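Non-structural protein 5 (Modoc virus, PDB 2WA2) probably methylates the 5' cap of viral RNA at guanine N7 and ribose 2'-O, using S-adenosylmethionine bound in its methyltransferase domain. Local coordinates at residues Gly18-Arg23 against Gln249-Met254; Lys83-Asp88 against Glu108-Thr113; Asp150-Asp155 against Gln185-Cys190. The protein carries 4 engineered substitutions. All blocks are in the same frame, centred on the assembly; numbering follows the deposited sequence. Where two conformers were deposited one is given.

Interaction 1 of 3, residues Gly18-Arg23 against Gln249-Met254; sequences GEIWKR and QLLKRM
Trp21 holds CG anti to its backbone N (chi1 166°), which sets CG beside the carbonyl carbon; on the facing helix Leu250 has CG anti to its own carbonyl carbon (chi1 -63°), and the two side chains meet by crossing obliquely. Leu250 reaches the indole with two different atoms. CB sits against the pyrrole side, 3.6 Å from Trp21 CD1, while CD1 lies over one face in a CH-pi contact, 4.2 Å from the centroid of the five-membered ring. It is displaced toward the rim, with NE1 the nearest ring atom at 3.8 Å. At the base of the Trp21 side chain, Leu251 CD2 packs 3.5 Å from Trp21 CA, and also meets Ile20 CG2 at 4.1 Å. Met254 CE comes to the indole obliquely, 4.4 Å from Trp21 CD1. Two flanking helices of the methyltransferase, 14-27 near the N-terminus and 239-254 at the C-terminal end of the model, are thereby joined, running in roughly the same direction at 35° with their local axes 9.8 Å apart. Gly18 O, one turn earlier in the same helix, lies in the plane of the ring at its edge. Beyond the two segments, His227 meets the indole edge-to-face, and NE1 makes weak hydrogen bonds to Tyr36 OH and Asn224 O.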
# COMPACT_ATOMS: atom_id res chain seq x y z
N GLY A 18 12.12 8.16 -11.43
CA GLY A 18 10.85 8.43 -10.75
C GLY A 18 10.65 9.91 -10.55
O GLY A 18 9.51 10.43 -10.62
N GLU A 19 11.76 10.63 -10.33
CA GLU A 19 11.68 12.06 -10.15
C GLU A 19 11.31 12.76 -11.43
O GLU A 19 10.63 13.78 -11.40
CB GLU A 19 13.00 12.65 -9.63
CG GLU A 19 13.16 12.58 -8.12
CD GLU A 19 14.60 12.86 -7.67
OE1 GLU A 19 15.34 13.61 -8.38
OE2 GLU A 19 15.00 12.30 -6.62
N ILE A 20 11.83 12.26 -12.56
CA ILE A 20 11.43 12.75 -13.88
C ILE A 20 9.92 12.56 -14.10
O ILE A 20 9.20 13.51 -14.46
CB ILE A 20 12.23 12.08 -15.02
CG1 ILE A 20 13.70 12.50 -14.95
CG2 ILE A 20 11.60 12.42 -16.40
CD1 ILE A 20 14.63 11.62 -15.89
N TRP A 21 9.45 11.33 -13.82
CA TRP A 21 8.03 11.00 -13.89
C TRP A 21 7.22 11.98 -13.05
O TRP A 21 6.24 12.55 -13.54
CB TRP A 21 7.75 9.54 -13.46
CG TRP A 21 6.27 9.30 -13.19
CD1 TRP A 21 5.32 9.00 -14.11
CD2 TRP A 21 5.60 9.36 -11.91
NE1 TRP A 21 4.07 8.86 -13.48
CE2 TRP A 21 4.22 9.10 -12.14
CE3 TRP A 21 6.02 9.63 -10.59
CZ2 TRP A 21 3.27 9.09 -11.10
CZ3 TRP A 21 5.07 9.63 -9.56
CH2 TRP A 21 3.71 9.35 -9.82
N LYS A 22 7.67 12.23 -11.81
CA LYS A 22 6.91 13.14 -10.93
C LYS A 22 6.81 14.57 -11.49
O LYS A 22 5.74 15.21 -11.45
CB LYS A 22 7.54 13.18 -9.55
CG LYS A 22 6.69 13.93 -8.52
CD LYS A 22 5.53 13.04 -8.07
CE LYS A 22 4.74 13.67 -7.02
NZ LYS A 22 3.60 12.79 -6.61
N ARG A 23 7.93 15.09 -11.96
CA ARG A 23 7.99 16.48 -12.45
C ARG A 23 7.16 16.58 -13.73
O ARG A 23 6.39 17.53 -13.92
CB ARG A 23 9.43 16.90 -12.67
CG ARG A 23 10.11 17.29 -11.34
CD ARG A 23 11.51 17.92 -11.53
NE ARG A 23 11.91 18.52 -10.26
CZ ARG A 23 13.16 18.85 -9.89
NH1 ARG A 23 14.21 18.64 -10.70
NH2 ARG A 23 13.35 19.40 -8.69
N GLN A 249 7.82 2.27 -17.50
CA GLN A 249 6.46 2.05 -18.00
C GLN A 249 5.58 3.30 -17.93
O GLN A 249 4.90 3.64 -18.89
CB GLN A 249 5.81 0.92 -17.22
CG GLN A 249 4.38 0.64 -17.61
CD GLN A 249 3.65 -0.11 -16.50
OE1 GLN A 249 3.65 0.31 -15.34
NE2 GLN A 249 3.06 -1.22 -16.86
N LEU A 250 5.58 3.96 -16.76
CA LEU A 250 4.75 5.15 -16.55
C LEU A 250 5.21 6.31 -17.42
O LEU A 250 4.39 7.07 -17.88
CB LEU A 250 4.73 5.55 -15.07
CG LEU A 250 4.11 4.52 -14.11
CD1 LEU A 250 4.10 5.11 -12.73
CD2 LEU A 250 2.68 4.15 -14.59
N LEU A 251 6.52 6.44 -17.65
CA LEU A 251 7.05 7.47 -18.57
C LEU A 251 6.66 7.22 -20.02
O LEU A 251 6.22 8.15 -20.69
CB LEU A 251 8.57 7.57 -18.46
CG LEU A 251 9.06 8.15 -17.14
CD1 LEU A 251 10.58 7.95 -17.00
CD2 LEU A 251 8.70 9.63 -17.06
N LYS A 252 6.84 5.99 -20.48
CA LYS A 252 6.40 5.59 -21.84
C LYS A 252 4.91 5.88 -22.01
O LYS A 252 4.49 6.37 -23.03
CB LYS A 252 6.65 4.09 -22.09
CG LYS A 252 6.07 3.56 -23.41
CD LYS A 252 6.01 2.01 -23.46
CE LYS A 252 5.95 1.48 -24.91
NZ LYS A 252 7.35 1.09 -25.42
N ARG A 253 4.10 5.58 -21.00
CA ARG A 253 2.67 5.87 -21.12
C ARG A 253 2.37 7.35 -21.26
O ARG A 253 1.31 7.73 -21.78
CB ARG A 253 1.89 5.27 -19.96
CG ARG A 253 1.77 3.76 -20.06
CD ARG A 253 1.04 3.17 -18.88
NE ARG A 253 1.01 1.71 -18.96
CZ ARG A 253 0.38 0.93 -18.10
NH1 ARG A 253 -0.26 1.45 -17.05
NH2 ARG A 253 0.40 -0.38 -18.27
N MET A 254 3.28 8.19 -20.79
CA MET A 254 3.05 9.63 -20.86
C MET A 254 3.49 10.15 -22.25
O MET A 254 3.01 11.19 -22.69
CB MET A 254 3.74 10.36 -19.70
CG MET A 254 2.99 11.56 -19.13
SD MET A 254 4.01 12.51 -17.98
CE MET A 254 5.35 11.33 -17.84

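Interaction 2 of 3, residues Lys83-Asp88 against Glu108-Thr113; sequences KGTVVD and EVKAYT. Engineered in segment 83-88: Thr85 (natural residue Ser). With SAM (S-adenosylmethionine), chain C.
Thr85, an engineered residue where the natural sequence has serine, lies side by side with Glu108 and gives the hydrogen of OG1 to Glu108 OE2 at 2.9 Å. The carboxylate accepts with its anti lone pair, on the side away from its other oxygen, a less common choice than the syn one. Glu108 puts CG between its backbone N and carbonyl carbon (chi1 64°); beyond CG the extended chain carries OE2 to Thr85 OG1, and OE2 also lies 3.4 Å from Thr85 CG2. The backbones illustrate regular parallel pairing, with Val86 opposite Val109 and Asp88 opposite Ala111. Val86 binds both ways, its N to Glu108 O at 3.0 Å and its O to Lys110 N at 2.8 Å, the latter nearly along the C=O axis. Asp88 repeats the pattern, with N to Lys110 O and O to Tyr112 N, each at 2.9 Å. The bond from Glu108 N to Gly84 O is longer, 3.3 Å, and its donor stands 42° above the carbonyl plane, where the chain is about to turn its corner at Thr85. Thr113, which follows Tyr112, brings OG1 to 3.5 Å from SAM C1'. These strands belong to one beta-alpha-beta unit of the Rossmann-like methyltransferase core: helix 95-101 covers Val109 and Ala111 and hydrogen-bonds Asp88 OD2 through Ser97 OG, while strands 133-136 and 151-154 lie at the outer sides of the pair.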
# COMPACT_ATOMS: atom_id res chain seq x y z
N LYS A 83 -4.78 -14.34 6.77
CA LYS A 83 -5.05 -15.42 7.75
C LYS A 83 -5.01 -14.98 9.20
O LYS A 83 -4.32 -14.02 9.58
CB LYS A 83 -4.06 -16.59 7.55
CG LYS A 83 -2.65 -16.25 7.93
CD LYS A 83 -1.76 -17.48 8.00
CE LYS A 83 -0.31 -17.10 7.88
NZ LYS A 83 0.21 -16.37 9.08
N GLY A 84 -5.75 -15.73 10.04
CA GLY A 84 -5.72 -15.51 11.49
C GLY A 84 -6.18 -14.12 11.87
O GLY A 84 -7.20 -13.66 11.37
N THR A 85 -5.42 -13.50 12.77
CA THR A 85 -5.60 -12.11 13.19
C THR A 85 -4.96 -11.16 12.14
O THR A 85 -3.73 -11.11 11.97
CB THR A 85 -5.01 -11.88 14.58
OG1 THR A 85 -5.66 -12.77 15.50
CG2 THR A 85 -5.21 -10.38 15.05
N VAL A 86 -5.82 -10.43 11.45
CA VAL A 86 -5.40 -9.47 10.44
C VAL A 86 -5.49 -8.08 11.06
O VAL A 86 -6.54 -7.73 11.65
CB VAL A 86 -6.30 -9.53 9.18
CG1 VAL A 86 -5.86 -8.48 8.11
CG2 VAL A 86 -6.27 -10.92 8.55
N VAL A 87 -4.41 -7.32 10.96
CA VAL A 87 -4.49 -5.89 11.27
C VAL A 87 -4.58 -5.09 9.98
O VAL A 87 -3.94 -5.43 8.98
CB VAL A 87 -3.36 -5.34 12.20
CG1 VAL A 87 -3.56 -5.82 13.62
CG2 VAL A 87 -1.96 -5.67 11.69
N ASP A 88 -5.43 -4.07 9.99
CA ASP A 88 -5.56 -3.20 8.85
C ASP A 88 -5.24 -1.79 9.35
O ASP A 88 -6.07 -1.13 9.97
CB ASP A 88 -6.95 -3.32 8.22
CG ASP A 88 -7.10 -2.48 6.95
OD1 ASP A 88 -6.08 -1.95 6.45
OD2 ASP A 88 -8.24 -2.31 6.47
N GLU A 108 -10.17 -12.92 12.55
CA GLU A 108 -10.65 -11.60 12.97
C GLU A 108 -9.88 -10.48 12.27
O GLU A 108 -8.76 -10.68 11.78
CB GLU A 108 -10.52 -11.44 14.49
CG GLU A 108 -9.09 -11.46 14.97
CD GLU A 108 -8.96 -11.31 16.47
OE1 GLU A 108 -9.98 -11.06 17.16
OE2 GLU A 108 -7.82 -11.47 16.97
N VAL A 109 -10.50 -9.30 12.19
CA VAL A 109 -9.85 -8.15 11.60
C VAL A 109 -9.91 -6.98 12.58
O VAL A 109 -10.98 -6.60 13.03
CB VAL A 109 -10.48 -7.76 10.25
CG1 VAL A 109 -9.72 -6.58 9.62
CG2 VAL A 109 -10.47 -8.93 9.29
N LYS A 110 -8.75 -6.47 12.93
CA LYS A 110 -8.63 -5.32 13.77
C LYS A 110 -8.15 -4.17 12.88
O LYS A 110 -6.99 -4.15 12.39
CB LYS A 110 -7.65 -5.64 14.90
CG LYS A 110 -8.11 -6.82 15.79
CD LYS A 110 -7.16 -6.93 16.97
CE LYS A 110 -7.53 -8.05 17.93
NZ LYS A 110 -6.48 -8.12 19.04
N ALA A 111 -9.05 -3.22 12.66
CA ALA A 111 -8.91 -2.12 11.70
C ALA A 111 -8.77 -0.76 12.42
O ALA A 111 -9.50 -0.48 13.38
CB ALA A 111 -10.11 -2.13 10.75
N TYR A 112 -7.83 0.05 11.98
CA TYR A 112 -7.47 1.30 12.66
C TYR A 112 -7.30 2.44 11.67
O TYR A 112 -6.67 2.26 10.62
CB TYR A 112 -6.17 1.11 13.48
CG TYR A 112 -6.29 0.02 14.51
CD1 TYR A 112 -6.79 0.30 15.78
CD2 TYR A 112 -5.93 -1.30 14.20
CE1 TYR A 112 -6.92 -0.72 16.74
CE2 TYR A 112 -6.06 -2.33 15.16
CZ TYR A 112 -6.55 -2.03 16.41
OH TYR A 112 -6.69 -3.02 17.36
N THR A 113 -7.85 3.61 11.99
CA THR A 113 -7.63 4.76 11.12
C THR A 113 -7.80 6.08 11.89
O THR A 113 -8.41 6.11 12.96
CB THR A 113 -8.55 4.68 9.86
OG1 THR A 113 -7.98 5.42 8.77
CG2 THR A 113 -9.99 5.11 10.17
N SAM C . -7.28 0.41 2.19
CA SAM C . -8.25 1.55 2.22
C SAM C . -9.62 1.10 1.71
O SAM C . -9.71 0.02 1.11
OXT SAM C . -10.66 1.77 1.85
CB SAM C . -7.74 2.71 1.37
CG SAM C . -6.53 3.43 1.96
SD SAM C . -7.15 4.67 3.12
CE SAM C . -7.40 6.04 1.95
C5' SAM C . -5.64 5.28 3.89
C4' SAM C . -6.06 5.85 5.24
O4' SAM C . -4.99 5.92 6.15
C3' SAM C . -6.58 7.28 5.11
O3' SAM C . -7.98 7.23 5.29
C2' SAM C . -5.93 8.06 6.23
O2' SAM C . -6.90 8.77 6.96
C1' SAM C . -5.30 6.95 7.07
N9 SAM C . -4.12 7.38 7.80
C8 SAM C . -3.10 8.17 7.33
N7 SAM C . -2.18 8.32 8.30
C5 SAM C . -2.64 7.64 9.39
C6 SAM C . -2.10 7.46 10.66
N6 SAM C . -0.96 8.02 11.03
N1 SAM C . -2.80 6.67 11.56
C2 SAM C . -3.99 6.09 11.22
N3 SAM C . -4.54 6.26 9.96
C4 SAM C . -3.84 7.04 9.08

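Interaction 3 of 3, residues Asp150-Asp155 against Gln185-Cys190. With SAM (S-adenosylmethionine), chain C.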
# COMPACT_ATOMS: atom_id res chain seq x y z
N ASP A 150 -1.26 -12.24 12.62
CA ASP A 150 -0.75 -13.18 11.63
C ASP A 150 -0.58 -12.55 10.24
O ASP A 150 0.17 -13.10 9.40
CB ASP A 150 -1.68 -14.36 11.56
CG ASP A 150 -1.89 -14.99 12.92
OD1 ASP A 150 -0.93 -15.62 13.39
OD2 ASP A 150 -2.96 -14.77 13.53
N THR A 151 -1.28 -11.43 10.01
CA THR A 151 -1.23 -10.71 8.74
C THR A 151 -1.24 -9.21 9.04
O THR A 151 -2.10 -8.72 9.76
CB THR A 151 -2.46 -10.99 7.86
OG1 THR A 151 -2.74 -12.40 7.82
CG2 THR A 151 -2.25 -10.45 6.47
N VAL A 152 -0.27 -8.49 8.49
CA VAL A 152 -0.21 -7.03 8.68
C VAL A 152 -0.50 -6.33 7.36
O VAL A 152 0.27 -6.45 6.40
CB VAL A 152 1.13 -6.60 9.25
CG1 VAL A 152 1.25 -5.06 9.30
CG2 VAL A 152 1.36 -7.27 10.59
N LEU A 153 -1.61 -5.60 7.31
CA LEU A 153 -2.01 -4.83 6.11
C LEU A 153 -1.83 -3.36 6.41
O LEU A 153 -2.16 -2.91 7.50
CB LEU A 153 -3.49 -5.07 5.74
CG LEU A 153 -3.90 -6.52 5.44
CD1 LEU A 153 -5.36 -6.57 5.01
CD2 LEU A 153 -2.98 -7.18 4.38
N CYS A 154 -1.36 -2.59 5.43
CA CYS A 154 -1.29 -1.15 5.65
C CYS A 154 -1.38 -0.45 4.31
O CYS A 154 -0.61 -0.74 3.41
CB CYS A 154 0.02 -0.78 6.32
SG CYS A 154 0.23 0.98 6.72
N ASP A 155 -2.34 0.45 4.19
CA ASP A 155 -2.56 1.12 2.91
C ASP A 155 -2.49 2.64 3.11
O ASP A 155 -3.26 3.40 2.53
CB ASP A 155 -3.90 0.66 2.32
CG ASP A 155 -4.07 0.97 0.83
OD1 ASP A 155 -3.07 1.07 0.09
OD2 ASP A 155 -5.22 1.09 0.38
N GLN A 185 7.13 -12.32 14.15
CA GLN A 185 8.01 -13.19 13.37
C GLN A 185 7.24 -14.07 12.39
O GLN A 185 6.35 -14.84 12.79
CB GLN A 185 8.87 -14.05 14.31
CG GLN A 185 9.83 -13.24 15.17
CD GLN A 185 11.20 -13.89 15.27
OE1 GLN A 185 11.51 -14.58 16.25
NE2 GLN A 185 12.01 -13.70 14.22
N GLY A 186 7.52 -13.91 11.10
CA GLY A 186 6.92 -14.75 10.07
C GLY A 186 5.54 -14.39 9.58
O GLY A 186 4.96 -15.11 8.75
N CYS A 187 4.98 -13.28 10.07
CA CYS A 187 3.65 -12.88 9.63
C CYS A 187 3.67 -12.52 8.16
O CYS A 187 4.73 -12.16 7.61
CB CYS A 187 3.14 -11.69 10.45
SG CYS A 187 4.06 -10.17 10.19
N GLY A 188 2.51 -12.64 7.53
CA GLY A 188 2.26 -12.13 6.19
C GLY A 188 2.07 -10.62 6.24
O GLY A 188 1.77 -10.04 7.31
N PHE A 189 2.28 -9.97 5.10
CA PHE A 189 2.15 -8.50 5.08
C PHE A 189 1.88 -7.95 3.68
O PHE A 189 2.22 -8.58 2.65
CB PHE A 189 3.36 -7.82 5.76
CG PHE A 189 4.70 -8.22 5.18
CD1 PHE A 189 5.19 -7.64 3.99
CD2 PHE A 189 5.47 -9.20 5.81
CE1 PHE A 189 6.43 -8.05 3.47
CE2 PHE A 189 6.72 -9.59 5.28
CZ PHE A 189 7.17 -9.02 4.11
N CYS A 190 1.23 -6.80 3.62
CA CYS A 190 1.00 -6.13 2.35
C CYS A 190 0.89 -4.68 2.72
O CYS A 190 -0.05 -4.29 3.40
CB CYS A 190 -0.28 -6.64 1.68
SG CYS A 190 -0.74 -5.78 0.21
N SAM C . -7.28 0.41 2.19
CA SAM C . -8.25 1.55 2.22
C SAM C . -9.62 1.10 1.71
O SAM C . -9.71 0.02 1.11
OXT SAM C . -10.66 1.77 1.85
CB SAM C . -7.74 2.71 1.37
CG SAM C . -6.53 3.43 1.96
SD SAM C . -7.15 4.67 3.12
CE SAM C . -7.40 6.04 1.95
C5' SAM C . -5.64 5.28 3.89
C4' SAM C . -6.06 5.85 5.24
O4' SAM C . -4.99 5.92 6.15
C3' SAM C . -6.58 7.28 5.11
O3' SAM C . -7.98 7.23 5.29
C2' SAM C . -5.93 8.06 6.23
O2' SAM C . -6.90 8.77 6.96
C1' SAM C . -5.30 6.95 7.07
N9 SAM C . -4.12 7.38 7.80
C8 SAM C . -3.10 8.17 7.33
N7 SAM C . -2.18 8.32 8.30
C5 SAM C . -2.64 7.64 9.39
C6 SAM C . -2.10 7.46 10.66
N6 SAM C . -0.96 8.02 11.03
N1 SAM C . -2.80 6.67 11.56
C2 SAM C . -3.99 6.09 11.22
N3 SAM C . -4.54 6.26 9.96
C4 SAM C . -3.84 7.04 9.08
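The ring of Phe189 stacks with that of Phe231 in strand 229-232 and leads away from Val152, which Phe189 meets instead through CB, 3.4 Å from Val152 O. Phe189 CG lies between its backbone N and carbonyl carbon (chi1 55°). The two strands are the parallel ends of a beta-alpha-beta unit in a Rossmann-like fold, connected by helix 163-183, whose Leu181 touches both Phe189 and Cys187. Val152 bonds through both its N and its O: the N donates to Gly188 O at 2.8 Å and the O receives Cys190 N at 3.0 Å. Gly188 N closes the pairing on Asp150 O and Cys154 N on Cys190 O. Side chains pack on both faces of the pair: Val152 CG2 rests against Cys187 SG at 4.0 Å, and Leu153 CD2 against Cys190 CB at 3.9 Å on the other face. Immediately beyond strand 151-154 comes Asp155, a member of the S-adenosylmethionine pocket. Its carboxylate is shared between two partners: OD1 is hydrogen-bonded to Tyr230 OH, which would help fix the rotation of the group, and OD2 accepts a hydrogen bond from the amino N of SAM at 2.8 Å.

Along the chain, interaction 2 closes before interaction 3 opens, and both are nested inside the long loop closed by interaction 1. Interactions 2 and 3 have centres 9 Å apart and share one mixed sheet, in which strands 86-89 and 151-154 are neighbours; Thr85 O and Asp150 N meet at 2.8 Å in a probable hydrogen bond. Their segments both reach S-adenosylmethionine, one near the ribose and the other at the amino group, so strands 106-112 and 151-154, on either side of strand 86-89, lead into a common cofactor pocket. Interaction 1 lies on the opposite side of the chain's centre, its centre about 35 Å from that of interaction 2 and 30 Å from that of interaction 3, and brings the chain's terminal helices together.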